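Local coordinates for DUF4627 domain-containing protein (Bacteroides thetaiotaomicron, PDB 3SEE), which probably binds carbohydrate through a galactose-binding domain-like fold, although its family is one of unknown function, at residues T19-K24 / W36-N41; N40-G45 / Y77-G82; T47-E52 / N61-D66; L96-K101 / V212-V217. One frame throughout, in Å; residues are numbered along the deposited sequence.

In the fold
The four contacts sample both sheets of a galactose-binding domain-like beta-sandwich. Interactions 1 and 2 hold the two sides of strand 36-40 in the mixed sheet, sharing Asn40 and Asn41: one adds the outer strand 24-25, partly buried, the other joins strand 79-85 through a surface contact rich in water. Interactions 3 and 4 belong to the antiparallel sheet, where strands 61-66 and 211-221 adjoin; both are ladders, the second broken by a bulge at Asp216, with a largely apolar face turned to the other sheet. Between the sheets, Ile38, Ile49, Met63 and Leu81 pack in the core. Charged pairs stay on the outer faces, and a sodium ion sits where interaction 3 meets Asn40.

Interaction 1: residues T19-K24 / W36-N41; sequences TEVTNK and WFIMNN
Val21 packs on Trp36 where residues 19-24 run beside strand 36-40, at the edge of the mixed sheet in a galactose-binding domain-like beta-sandwich. Both Val21 methyls rest on one atom, CG1 and CG2 each lying 3.8 Å from Trp36 CB, while CG2 also approaches the indole obliquely. An alanine here would probably open a gap beside Trp36 CB and CD1, since both methyls that fill it are gone. Next to this pair, Ile38 CD1 lies 4.0 Å from Thr22 O. The backbone takes over at Ile38 N, which donates to Asn23 O at 2.8 Å within the carbonyl plane, and from there Lys24 and Ile38 form a parallel bridge. Further out, Met63 of the opposite sheet covers both Val21 and Ile38, and the indole is held by a hydrogen bond from Trp36 NE1 to Asn14 O. A water accepts from Asn23 ND2 and donates to Trp36 O. The Lys24 chain turns at its last bond (chi4 -89°), and Lys24 NZ donates to Asn40 O at 3.0 Å from 35° above the carbonyl plane; a second water accepts from both Lys24 NZ and Asn40 N and donates to Asn41 OD1.

Interaction 2: residues N40-G45 / Y77-G82; sequences NNEADG and YKAFLG
Asn41 N donates to Lys78 O at 2.8 Å in an almost straight bond (176°), and this is the tight end of the contact. Beside it Asn40 and Ala79 face each other as a non-hydrogen-bonded pair, their CA atoms 4.4 Å apart, and Glu42 CG packs on Ala79 CB at 3.9 Å. This antiparallel bridge is the last pairing of strands 36-40 and 79-85 in the mixed sheet of the sandwich, just as the chain leaves for the loop before strand 48-53. Glu42 bends at chi2 (-78°) and crosses the extended Lys78 chain at about a right angle, with OE2 3.6 Å from Lys78 CD. An alanine in place of Glu42 would probably leave Ser75 N without its carboxylate acceptor and uncover one side of the Lys78 chain. The outer side is looser: Glu42 OE2 and Lys78 NZ stay 4.8 Å apart, and one water links them, its bond to the amine weak. Asn41 ND2 donates to Thr26 O and to another water, which donates to Tyr77 O.

Interaction 3: residues T47-E52 / N61-D66; sequences TTIAWE and NAMKID. With NA (sodium ion), chain B.
Trp51 and Met63, a selenomethionine, meet in a non-hydrogen-bonded pair of the beta hairpin of strands 48-53 and 61-66. From its base outward, Trp51 CB lies 3.9 Å from Met63 SE. The selenium stays near the ring plane, so CD1 meets it at the indole edge in a Met-aromatic contact, while Ala62 O approaches CD1 obliquely at 3.9 Å. Trp51 NE1 passes Asn61 CB and donates to Phe17 O; at the far end CZ2 comes within 3.5 Å of Asn61 OD1, an oxygen that accepts from Gln53 NE2 and whose amide lies alongside, 16° from the ring plane. On the same face Ile49 and Ile65 lie side by side. The other face is polar: Glu52 OE1 and Lys64 NZ make a long salt bridge at 3.7 Å, with two waters between, one bound weakly by the amine. At the hairpin's open end Thr47 O, a carbonyl, and Thr48 OG1 bind a sodium ion at 2.4 Å with two waters: neutral oxygens, consistent with its modest charge.

Interaction 4: residues L96-K101 / V212-V217; sequences LTFYAK and VEISDV
Lys101 and Glu213 run side by side, pointing the same way: Glu213 CG stands anti to its carbonyl carbon (chi1 -62°), and Lys101 turns at its last bond (chi4 -77°) to set NZ 3.3 Å from Glu213 OE2. The hydrogen bond within this salt bridge is weak, and a water donates to Glu213 OE1 and takes a weak bond from Lys101 NZ. Tyr99, on the face of Lys101, lays its ring alongside the carboxylate of Asp216, planes 3° apart, with CD1 3.9 Å from OD2; Asp216 OD1 is held by Lys16. The backbone ladder is antiparallel, with Tyr99 N donating to Ser215 O at 2.9 Å. Beyond this pair Asp216 is an extra residue, a beta bulge that shifts the register by one and sets Val217 against Phe98. Val217 CG2 therefore packs on Phe98 CB at 3.8 Å. Strands 61-66 and 160-167 flank this pair in the antiparallel sheet, while Leu96 and Phe98 pack across the sandwich on strands 108-115 and 199-204.

Interaction 1: residues T19-K24 / W36-N41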
loop_
_atom_site.group_PDB
_atom_site.type_symbol
_atom_site.label_atom_id
_atom_site.label_comp_id
_atom_site.label_asym_id
_atom_site.label_seq_id
_atom_site.Cartn_x
_atom_site.Cartn_y
_atom_site.Cartn_z
ATOM N N THR A 19 7.968 -16.890 -6.273
ATOM C CA THR A 19 8.163 -17.599 -5.017
ATOM C C THR A 19 6.905 -17.449 -4.157
ATOM O O THR A 19 6.420 -16.326 -3.952
ATOM C CB THR A 19 9.404 -17.003 -4.275
ATOM O OG1 THR A 19 10.549 -17.198 -5.124
ATOM C CG2 THR A 19 9.643 -17.693 -2.936
ATOM N N GLU A 20 6.370 -18.561 -3.651
ATOM C CA GLU A 20 5.200 -18.550 -2.804
ATOM C C GLU A 20 5.414 -17.659 -1.580
ATOM O O GLU A 20 6.480 -17.678 -0.943
ATOM C CB GLU A 20 4.855 -19.988 -2.369
ATOM C CG GLU A 20 3.619 -20.082 -1.482
ATOM C CD GLU A 20 3.167 -21.511 -1.199
ATOM O OE1 GLU A 20 3.903 -22.443 -1.560
ATOM O OE2 GLU A 20 2.055 -21.681 -0.672
ATOM N N VAL A 21 4.385 -16.876 -1.263
ATOM C CA VAL A 21 4.393 -15.977 -0.106
ATOM C C VAL A 21 3.404 -16.476 0.921
ATOM O O VAL A 21 2.197 -16.538 0.653
ATOM C CB VAL A 21 3.973 -14.571 -0.524
ATOM C CG1 VAL A 21 3.831 -13.649 0.707
ATOM C CG2 VAL A 21 4.977 -13.990 -1.531
ATOM N N THR A 22 3.914 -16.814 2.109
ATOM C CA THR A 22 3.059 -17.235 3.232
ATOM C C THR A 22 3.353 -16.473 4.517
ATOM O O THR A 22 2.529 -16.530 5.442
ATOM C CB THR A 22 3.202 -18.755 3.530
ATOM O OG1 THR A 22 4.588 -19.038 3.779
ATOM C CG2 THR A 22 2.665 -19.611 2.367
ATOM N N ASN A 23 4.482 -15.760 4.570
ATOM C CA ASN A 23 4.858 -15.091 5.822
ATOM C C ASN A 23 3.892 -14.009 6.246
ATOM O O ASN A 23 3.606 -13.068 5.542
ATOM C CB ASN A 23 6.238 -14.492 5.784
ATOM C CG ASN A 23 7.323 -15.538 5.777
ATOM O OD1 ASN A 23 7.125 -16.685 6.210
ATOM N ND2 ASN A 23 8.481 -15.140 5.319
ATOM N N LYS A 24 3.370 -14.207 7.440
ATOM C CA LYS A 24 2.479 -13.288 8.087
ATOM C C LYS A 24 3.211 -12.614 9.223
ATOM O O LYS A 24 3.950 -13.271 9.963
ATOM C CB LYS A 24 1.314 -14.093 8.637
ATOM C CG LYS A 24 0.280 -13.327 9.321
ATOM C CD LYS A 24 -1.023 -14.126 9.319
ATOM C CE LYS A 24 -2.136 -13.146 9.391
ATOM N NZ LYS A 24 -2.482 -12.834 10.725
ATOM N N TRP A 36 7.847 -10.188 0.561
ATOM C CA TRP A 36 6.469 -9.842 0.854
ATOM C C TRP A 36 6.052 -10.368 2.219
ATOM O O TRP A 36 6.484 -11.434 2.649
ATOM C CB TRP A 36 5.538 -10.419 -0.208
ATOM C CG TRP A 36 5.740 -9.829 -1.546
ATOM C CD1 TRP A 36 6.390 -10.399 -2.599
ATOM C CD2 TRP A 36 5.270 -8.552 -2.010
ATOM N NE1 TRP A 36 6.367 -9.559 -3.679
ATOM C CE2 TRP A 36 5.696 -8.414 -3.346
ATOM C CE3 TRP A 36 4.582 -7.489 -1.411
ATOM C CZ2 TRP A 36 5.403 -7.282 -4.096
ATOM C CZ3 TRP A 36 4.295 -6.382 -2.169
ATOM C CH2 TRP A 36 4.722 -6.282 -3.490
ATOM N N PHE A 37 5.178 -9.621 2.875
ATOM C CA PHE A 37 4.513 -10.081 4.070
ATOM C C PHE A 37 3.018 -9.883 3.962
ATOM O O PHE A 37 2.537 -9.012 3.229
ATOM C CB PHE A 37 5.086 -9.426 5.342
ATOM C CG PHE A 37 4.898 -7.944 5.431
ATOM C CD1 PHE A 37 3.737 -7.411 5.933
ATOM C CD2 PHE A 37 5.902 -7.080 5.057
ATOM C CE1 PHE A 37 3.586 -6.025 6.059
ATOM C CE2 PHE A 37 5.755 -5.710 5.181
ATOM C CZ PHE A 37 4.604 -5.186 5.697
ATOM N N ILE A 38 2.296 -10.697 4.712
ATOM C CA ILE A 38 0.858 -10.603 4.842
ATOM C C ILE A 38 0.517 -9.974 6.170
ATOM O O ILE A 38 0.927 -10.476 7.225
ATOM C CB ILE A 38 0.198 -11.979 4.724
ATOM C CG1 ILE A 38 0.492 -12.581 3.353
ATOM C CG2 ILE A 38 -1.298 -11.869 5.015
ATOM C CD1 ILE A 38 0.242 -14.096 3.275
HETATM N N MSE A 39 -0.184 -8.843 6.140
HETATM C CA MSE A 39 -0.808 -8.270 7.333
HETATM C C MSE A 39 -2.289 -8.589 7.293
HETATM O O MSE A 39 -2.983 -8.234 6.340
HETATM C CB MSE A 39 -0.606 -6.752 7.410
HETATM C CG MSE A 39 0.586 -6.351 8.254
HETATM SE SE MSE A 39 0.314 -6.496 10.156
HETATM C CE MSE A 39 -0.668 -4.886 10.335
ATOM N N ASN A 40 -2.774 -9.289 8.317
ATOM C CA ASN A 40 -4.195 -9.530 8.485
ATOM C C ASN A 40 -4.482 -9.564 9.966
ATOM O O ASN A 40 -4.484 -10.625 10.611
ATOM C CB ASN A 40 -4.637 -10.824 7.796
ATOM C CG ASN A 40 -6.115 -11.039 7.858
ATOM O OD1 ASN A 40 -6.851 -10.265 8.484
ATOM N ND2 ASN A 40 -6.563 -12.125 7.223
ATOM N N ASN A 41 -4.700 -8.377 10.517
ATOM C CA ASN A 41 -5.118 -8.182 11.887
ATOM C C ASN A 41 -6.602 -7.893 11.989
ATOM O O ASN A 41 -7.081 -7.566 13.061
ATOM C CB ASN A 41 -4.280 -7.109 12.611
ATOM C CG ASN A 41 -2.851 -7.522 12.837
ATOM O OD1 ASN A 41 -2.503 -8.709 12.835
ATOM N ND2 ASN A 41 -1.996 -6.515 13.072
HETATM O O HOH W 1 8.275 -12.168 4.717
HETATM O O HOH W 2 -1.347 -10.086 10.701
#

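Interaction 2: residues N40-G45 / Y77-G82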
loop_
_atom_site.group_PDB
_atom_site.type_symbol
_atom_site.label_atom_id
_atom_site.label_comp_id
_atom_site.label_asym_id
_atom_site.label_seq_id
_atom_site.Cartn_x
_atom_site.Cartn_y
_atom_site.Cartn_z
ATOM N N ASN A 40 -2.774 -9.289 8.317
ATOM C CA ASN A 40 -4.195 -9.530 8.485
ATOM C C ASN A 40 -4.482 -9.564 9.966
ATOM O O ASN A 40 -4.484 -10.625 10.611
ATOM C CB ASN A 40 -4.637 -10.824 7.796
ATOM C CG ASN A 40 -6.115 -11.039 7.858
ATOM O OD1 ASN A 40 -6.851 -10.265 8.484
ATOM N ND2 ASN A 40 -6.563 -12.125 7.223
ATOM N N ASN A 41 -4.700 -8.377 10.517
ATOM C CA ASN A 41 -5.118 -8.182 11.887
ATOM C C ASN A 41 -6.602 -7.893 11.989
ATOM O O ASN A 41 -7.081 -7.566 13.061
ATOM C CB ASN A 41 -4.280 -7.109 12.611
ATOM C CG ASN A 41 -2.851 -7.522 12.837
ATOM O OD1 ASN A 41 -2.503 -8.709 12.835
ATOM N ND2 ASN A 41 -1.996 -6.515 13.072
ATOM N N GLU A 42 -7.345 -8.023 10.897
ATOM C CA GLU A 42 -8.796 -8.031 10.992
ATOM C C GLU A 42 -9.222 -9.274 11.769
ATOM O O GLU A 42 -8.501 -10.274 11.810
ATOM C CB GLU A 42 -9.443 -8.007 9.603
ATOM C CG GLU A 42 -9.254 -6.699 8.839
ATOM C CD GLU A 42 -10.175 -5.599 9.294
ATOM O OE1 GLU A 42 -11.301 -5.898 9.723
ATOM O OE2 GLU A 42 -9.824 -4.424 9.111
ATOM N N ALA A 43 -10.406 -9.223 12.348
ATOM C CA ALA A 43 -10.971 -10.340 13.073
ATOM C C ALA A 43 -10.950 -11.596 12.217
ATOM O O ALA A 43 -11.153 -11.542 10.984
ATOM C CB ALA A 43 -12.398 -10.016 13.475
ATOM N N ASP A 44 -10.768 -12.734 12.875
ATOM C CA ASP A 44 -10.853 -14.024 12.219
ATOM C C ASP A 44 -12.109 -14.083 11.368
ATOM O O ASP A 44 -13.203 -13.816 11.842
ATOM C CB ASP A 44 -10.855 -15.127 13.278
ATOM C CG ASP A 44 -11.021 -16.492 12.676
ATOM O OD1 ASP A 44 -12.196 -16.914 12.500
ATOM O OD2 ASP A 44 -9.987 -17.131 12.369
ATOM N N GLY A 45 -11.932 -14.470 10.105
ATOM C CA GLY A 45 -13.020 -14.660 9.168
ATOM C C GLY A 45 -13.354 -13.485 8.284
ATOM O O GLY A 45 -14.118 -13.637 7.329
ATOM N N TYR A 77 -4.786 -0.061 8.315
ATOM C CA TYR A 77 -3.634 -0.480 9.112
ATOM C C TYR A 77 -3.718 -1.937 9.566
ATOM O O TYR A 77 -2.836 -2.402 10.286
ATOM C CB TYR A 77 -3.407 0.469 10.309
ATOM C CG TYR A 77 -4.550 0.541 11.285
ATOM C CD1 TYR A 77 -4.640 -0.312 12.380
ATOM C CD2 TYR A 77 -5.538 1.481 11.136
ATOM C CE1 TYR A 77 -5.704 -0.227 13.282
ATOM C CE2 TYR A 77 -6.604 1.572 12.029
ATOM C CZ TYR A 77 -6.681 0.720 13.099
ATOM O OH TYR A 77 -7.746 0.810 14.002
ATOM N N LYS A 78 -4.771 -2.649 9.170
ATOM C CA LYS A 78 -4.960 -4.036 9.604
ATOM C C LYS A 78 -4.737 -5.089 8.529
ATOM O O LYS A 78 -4.249 -6.158 8.849
ATOM C CB LYS A 78 -6.340 -4.257 10.210
ATOM C CG LYS A 78 -6.607 -3.440 11.463
ATOM C CD LYS A 78 -7.944 -3.833 12.077
ATOM C CE LYS A 78 -8.310 -2.896 13.186
ATOM N NZ LYS A 78 -9.645 -3.301 13.765
ATOM N N ALA A 79 -5.151 -4.836 7.281
ATOM C CA ALA A 79 -5.151 -5.898 6.260
ATOM C C ALA A 79 -4.553 -5.370 4.956
ATOM O O ALA A 79 -5.152 -4.519 4.278
ATOM C CB ALA A 79 -6.562 -6.418 6.032
ATOM N N PHE A 80 -3.398 -5.904 4.579
ATOM C CA PHE A 80 -2.730 -5.483 3.370
ATOM C C PHE A 80 -1.596 -6.440 3.026
ATOM O O PHE A 80 -1.132 -7.197 3.879
ATOM C CB PHE A 80 -2.218 -4.022 3.452
ATOM C CG PHE A 80 -1.325 -3.731 4.610
ATOM C CD1 PHE A 80 -1.837 -3.275 5.815
ATOM C CD2 PHE A 80 0.048 -3.797 4.470
ATOM C CE1 PHE A 80 -0.984 -2.944 6.869
ATOM C CE2 PHE A 80 0.886 -3.467 5.529
ATOM C CZ PHE A 80 0.371 -3.033 6.710
ATOM N N LEU A 81 -1.168 -6.379 1.761
ATOM C CA LEU A 81 0.049 -6.985 1.283
ATOM C C LEU A 81 1.167 -5.965 1.403
ATOM O O LEU A 81 1.010 -4.851 0.922
ATOM C CB LEU A 81 -0.177 -7.379 -0.168
ATOM C CG LEU A 81 1.042 -7.894 -0.929
ATOM C CD1 LEU A 81 1.509 -9.251 -0.379
ATOM C CD2 LEU A 81 0.769 -7.946 -2.434
ATOM N N GLY A 82 2.249 -6.334 2.063
ATOM C CA GLY A 82 3.311 -5.383 2.311
ATOM C C GLY A 82 4.694 -5.828 1.875
ATOM O O GLY A 82 4.979 -7.029 1.790
HETATM O O HOH W 3 -2.867 -3.767 12.824
HETATM O O HOH W 4 -9.018 -6.572 14.676
HETATM O O HOH W 5 -11.457 -3.018 10.979
#

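Interaction 3: residues T47-E52 / N61-D66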
loop_
_atom_site.group_PDB
_atom_site.type_symbol
_atom_site.label_atom_id
_atom_site.label_comp_id
_atom_site.label_asym_id
_atom_site.label_seq_id
_atom_site.Cartn_x
_atom_site.Cartn_y
_atom_site.Cartn_z
ATOM N N THR A 47 -11.206 -11.402 6.273
ATOM C CA THR A 47 -10.530 -11.427 4.986
ATOM C C THR A 47 -9.499 -12.545 4.968
ATOM O O THR A 47 -9.044 -13.022 6.018
ATOM C CB THR A 47 -9.930 -10.026 4.629
ATOM O OG1 THR A 47 -9.263 -10.088 3.354
ATOM C CG2 THR A 47 -8.967 -9.541 5.690
ATOM N N THR A 48 -9.144 -12.977 3.767
ATOM C CA THR A 48 -8.042 -13.912 3.579
ATOM C C THR A 48 -7.145 -13.350 2.500
ATOM O O THR A 48 -7.620 -13.009 1.411
ATOM C CB THR A 48 -8.562 -15.286 3.146
ATOM O OG1 THR A 48 -9.391 -15.796 4.203
ATOM C CG2 THR A 48 -7.427 -16.279 2.852
ATOM N N ILE A 49 -5.857 -13.232 2.811
ATOM C CA ILE A 49 -4.852 -12.793 1.861
ATOM C C ILE A 49 -3.909 -13.971 1.661
ATOM O O ILE A 49 -3.317 -14.438 2.638
ATOM C CB ILE A 49 -4.092 -11.550 2.390
ATOM C CG1 ILE A 49 -5.055 -10.382 2.595
ATOM C CG2 ILE A 49 -2.975 -11.156 1.428
ATOM C CD1 ILE A 49 -4.459 -9.124 3.206
ATOM N N ALA A 50 -3.757 -14.424 0.422
ATOM C CA ALA A 50 -3.005 -15.629 0.153
ATOM C C ALA A 50 -2.426 -15.623 -1.246
ATOM O O ALA A 50 -2.976 -15.008 -2.171
ATOM C CB ALA A 50 -3.873 -16.899 0.341
ATOM N N TRP A 51 -1.336 -16.368 -1.400
ATOM C CA TRP A 51 -0.695 -16.613 -2.685
ATOM C C TRP A 51 -1.497 -17.605 -3.500
ATOM O O TRP A 51 -2.141 -18.503 -2.955
ATOM C CB TRP A 51 0.701 -17.170 -2.429
ATOM C CG TRP A 51 1.542 -17.423 -3.612
ATOM C CD1 TRP A 51 2.339 -16.532 -4.256
ATOM C CD2 TRP A 51 1.756 -18.685 -4.252
ATOM N NE1 TRP A 51 2.998 -17.137 -5.289
ATOM C CE2 TRP A 51 2.675 -18.467 -5.293
ATOM C CE3 TRP A 51 1.261 -19.975 -4.049
ATOM C CZ2 TRP A 51 3.130 -19.505 -6.112
ATOM C CZ3 TRP A 51 1.720 -21.006 -4.880
ATOM C CH2 TRP A 51 2.631 -20.758 -5.887
ATOM N N GLU A 52 -1.472 -17.450 -4.810
ATOM C CA GLU A 52 -2.173 -18.354 -5.714
ATOM C C GLU A 52 -1.458 -18.447 -7.049
ATOM O O GLU A 52 -0.769 -17.516 -7.473
ATOM C CB GLU A 52 -3.585 -17.849 -5.985
ATOM C CG GLU A 52 -3.580 -16.507 -6.715
ATOM C CD GLU A 52 -4.944 -16.002 -7.113
ATOM O OE1 GLU A 52 -5.944 -16.730 -7.026
ATOM O OE2 GLU A 52 -4.999 -14.849 -7.578
ATOM N N ASN A 61 1.243 -16.078 -11.288
ATOM C CA ASN A 61 1.214 -16.114 -9.829
ATOM C C ASN A 61 0.733 -14.748 -9.353
ATOM O O ASN A 61 0.998 -13.733 -9.993
ATOM C CB ASN A 61 2.610 -16.362 -9.251
ATOM C CG ASN A 61 3.288 -17.564 -9.878
ATOM O OD1 ASN A 61 3.065 -18.680 -9.464
ATOM N ND2 ASN A 61 4.123 -17.312 -10.881
ATOM N N ALA A 62 0.032 -14.720 -8.225
ATOM C CA ALA A 62 -0.566 -13.493 -7.705
ATOM C C ALA A 62 -0.845 -13.647 -6.231
ATOM O O ALA A 62 -0.821 -14.760 -5.685
ATOM C CB ALA A 62 -1.856 -13.193 -8.459
HETATM N N MSE A 63 -1.141 -12.517 -5.598
HETATM C CA MSE A 63 -1.721 -12.505 -4.255
HETATM C C MSE A 63 -3.189 -12.166 -4.387
HETATM O O MSE A 63 -3.556 -11.263 -5.150
HETATM C CB MSE A 63 -1.075 -11.451 -3.384
HETATM C CG MSE A 63 0.438 -11.658 -3.214
HETATM SE SE MSE A 63 0.957 -13.301 -2.377
HETATM C CE MSE A 63 0.127 -13.078 -0.657
ATOM N N LYS A 64 -4.047 -12.868 -3.656
ATOM C CA LYS A 64 -5.482 -12.603 -3.646
ATOM C C LYS A 64 -5.887 -12.049 -2.286
ATOM O O LYS A 64 -5.588 -12.656 -1.251
ATOM C CB LYS A 64 -6.267 -13.880 -3.951
ATOM C CG LYS A 64 -7.772 -13.664 -3.988
ATOM C CD LYS A 64 -8.542 -14.948 -4.125
ATOM C CE LYS A 64 -8.527 -15.399 -5.570
ATOM N NZ LYS A 64 -9.498 -16.492 -5.880
ATOM N N ILE A 65 -6.567 -10.913 -2.310
ATOM C CA ILE A 65 -7.132 -10.273 -1.124
ATOM C C ILE A 65 -8.635 -10.493 -1.211
ATOM O O ILE A 65 -9.337 -9.861 -2.000
ATOM C CB ILE A 65 -6.825 -8.769 -1.043
ATOM C CG1 ILE A 65 -5.309 -8.529 -1.091
ATOM C CG2 ILE A 65 -7.464 -8.167 0.228
ATOM C CD1 ILE A 65 -4.910 -7.039 -1.133
ATOM N N ASP A 66 -9.129 -11.420 -0.416
ATOM C CA ASP A 66 -10.515 -11.901 -0.514
ATOM C C ASP A 66 -11.319 -11.425 0.678
ATOM O O ASP A 66 -11.165 -11.965 1.780
ATOM C CB ASP A 66 -10.519 -13.430 -0.624
ATOM C CG ASP A 66 -11.902 -14.030 -0.774
ATOM O OD1 ASP A 66 -12.908 -13.346 -0.548
ATOM O OD2 ASP A 66 -11.946 -15.243 -1.083
HETATM NA NA NA B . -9.548 -15.286 6.521
HETATM O O HOH W 6 -7.077 -18.437 -5.006
HETATM O O HOH W 7 -8.564 -16.984 -8.216
HETATM O O HOH W 8 -11.836 -14.839 5.772
HETATM O O HOH W 9 -10.315 -17.359 7.319
#

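Interaction 4: residues L96-K101 / V212-V217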
loop_
_atom_site.group_PDB
_atom_site.type_symbol
_atom_site.label_atom_id
_atom_site.label_comp_id
_atom_site.label_asym_id
_atom_site.label_seq_id
_atom_site.Cartn_x
_atom_site.Cartn_y
_atom_site.Cartn_z
ATOM N N LEU A 96 5.090 3.577 -8.624
ATOM C CA LEU A 96 4.664 2.248 -8.220
ATOM C C LEU A 96 3.646 1.756 -9.231
ATOM O O LEU A 96 2.664 2.446 -9.509
ATOM C CB LEU A 96 4.007 2.264 -6.846
ATOM C CG LEU A 96 3.634 0.823 -6.372
ATOM C CD1 LEU A 96 4.828 0.035 -5.869
ATOM C CD2 LEU A 96 2.543 0.728 -5.366
ATOM N N THR A 97 3.899 0.604 -9.823
ATOM C CA THR A 97 3.024 -0.009 -10.844
ATOM C C THR A 97 2.749 -1.442 -10.464
ATOM O O THR A 97 3.635 -2.115 -9.922
ATOM C CB THR A 97 3.608 -0.053 -12.293
ATOM O OG1 THR A 97 4.649 -1.025 -12.413
ATOM C CG2 THR A 97 4.114 1.300 -12.733
ATOM N N PHE A 98 1.560 -1.917 -10.787
ATOM C CA PHE A 98 1.251 -3.339 -10.676
ATOM C C PHE A 98 0.018 -3.641 -11.495
ATOM O O PHE A 98 -0.575 -2.753 -12.079
ATOM C CB PHE A 98 1.094 -3.802 -9.222
ATOM C CG PHE A 98 0.046 -3.067 -8.432
ATOM C CD1 PHE A 98 0.359 -1.888 -7.769
ATOM C CD2 PHE A 98 -1.247 -3.552 -8.323
ATOM C CE1 PHE A 98 -0.587 -1.202 -7.031
ATOM C CE2 PHE A 98 -2.187 -2.873 -7.572
ATOM C CZ PHE A 98 -1.854 -1.698 -6.920
ATOM N N TYR A 99 -0.330 -4.906 -11.606
ATOM C CA TYR A 99 -1.544 -5.313 -12.282
ATOM C C TYR A 99 -2.503 -5.906 -11.253
ATOM O O TYR A 99 -2.084 -6.575 -10.296
ATOM C CB TYR A 99 -1.256 -6.319 -13.406
ATOM C CG TYR A 99 -0.645 -5.626 -14.595
ATOM C CD1 TYR A 99 0.699 -5.333 -14.638
ATOM C CD2 TYR A 99 -1.437 -5.194 -15.647
ATOM C CE1 TYR A 99 1.239 -4.605 -15.724
ATOM C CE2 TYR A 99 -0.917 -4.500 -16.729
ATOM C CZ TYR A 99 0.415 -4.208 -16.753
ATOM O OH TYR A 99 0.960 -3.494 -17.828
ATOM N N ALA A 100 -3.783 -5.613 -11.419
ATOM C CA ALA A 100 -4.820 -6.059 -10.523
ATOM C C ALA A 100 -6.005 -6.568 -11.310
ATOM O O ALA A 100 -6.280 -6.103 -12.403
ATOM C CB ALA A 100 -5.252 -4.912 -9.590
ATOM N N LYS A 101 -6.729 -7.479 -10.678
ATOM C CA LYS A 101 -7.908 -8.140 -11.252
ATOM C C LYS A 101 -8.972 -8.176 -10.159
ATOM O O LYS A 101 -8.650 -8.615 -9.058
ATOM C CB LYS A 101 -7.502 -9.583 -11.662
ATOM C CG LYS A 101 -8.403 -10.271 -12.683
ATOM C CD LYS A 101 -7.799 -11.604 -13.103
ATOM C CE LYS A 101 -8.854 -12.602 -13.557
ATOM N NZ LYS A 101 -9.578 -13.223 -12.421
ATOM N N VAL A 212 -9.748 -8.933 -4.852
ATOM C CA VAL A 212 -8.741 -8.315 -5.727
ATOM C C VAL A 212 -7.503 -9.200 -5.766
ATOM O O VAL A 212 -7.032 -9.650 -4.716
ATOM C CB VAL A 212 -8.392 -6.878 -5.235
ATOM C CG1 VAL A 212 -7.317 -6.236 -6.087
ATOM C CG2 VAL A 212 -9.649 -5.988 -5.192
ATOM N N GLU A 213 -6.980 -9.422 -6.955
ATOM C CA GLU A 213 -5.730 -10.150 -7.160
ATOM C C GLU A 213 -4.670 -9.191 -7.686
ATOM O O GLU A 213 -4.983 -8.285 -8.457
ATOM C CB GLU A 213 -5.972 -11.288 -8.127
ATOM C CG GLU A 213 -6.977 -12.291 -7.613
ATOM C CD GLU A 213 -7.481 -13.194 -8.704
ATOM O OE1 GLU A 213 -6.866 -14.233 -8.968
ATOM O OE2 GLU A 213 -8.512 -12.847 -9.329
ATOM N N ILE A 214 -3.439 -9.393 -7.221
ATOM C CA ILE A 214 -2.331 -8.487 -7.456
ATOM C C ILE A 214 -1.154 -9.254 -8.032
ATOM O O ILE A 214 -0.786 -10.313 -7.509
ATOM C CB ILE A 214 -1.900 -7.854 -6.106
ATOM C CG1 ILE A 214 -2.992 -6.917 -5.587
ATOM C CG2 ILE A 214 -0.557 -7.111 -6.226
ATOM C CD1 ILE A 214 -3.126 -6.949 -4.107
ATOM N N SER A 215 -0.548 -8.716 -9.082
ATOM C CA SER A 215 0.642 -9.330 -9.636
ATOM C C SER A 215 1.579 -8.298 -10.278
ATOM O O SER A 215 1.146 -7.202 -10.610
ATOM C CB SER A 215 0.283 -10.435 -10.641
ATOM O OG SER A 215 1.423 -11.236 -10.931
ATOM N N ASP A 216 2.860 -8.644 -10.428
ATOM C CA ASP A 216 3.854 -7.912 -11.224
ATOM C C ASP A 216 4.013 -6.467 -10.760
ATOM O O ASP A 216 3.624 -5.493 -11.417
ATOM C CB ASP A 216 3.545 -7.983 -12.702
ATOM C CG ASP A 216 4.650 -7.393 -13.541
ATOM O OD1 ASP A 216 5.824 -7.444 -13.072
ATOM O OD2 ASP A 216 4.326 -6.894 -14.647
ATOM N N VAL A 217 4.630 -6.335 -9.605
ATOM C CA VAL A 217 4.781 -5.055 -8.929
ATOM C C VAL A 217 6.149 -4.449 -9.161
ATOM O O VAL A 217 7.179 -5.118 -8.987
ATOM C CB VAL A 217 4.578 -5.224 -7.410
ATOM C CG1 VAL A 217 4.620 -3.868 -6.713
ATOM C CG2 VAL A 217 3.283 -6.007 -7.092
HETATM O O HOH W 10 4.926 -3.520 -12.767
HETATM O O HOH W 11 -10.460 -11.284 -8.597
HETATM O O HOH W 12 -7.211 -15.309 -11.429
#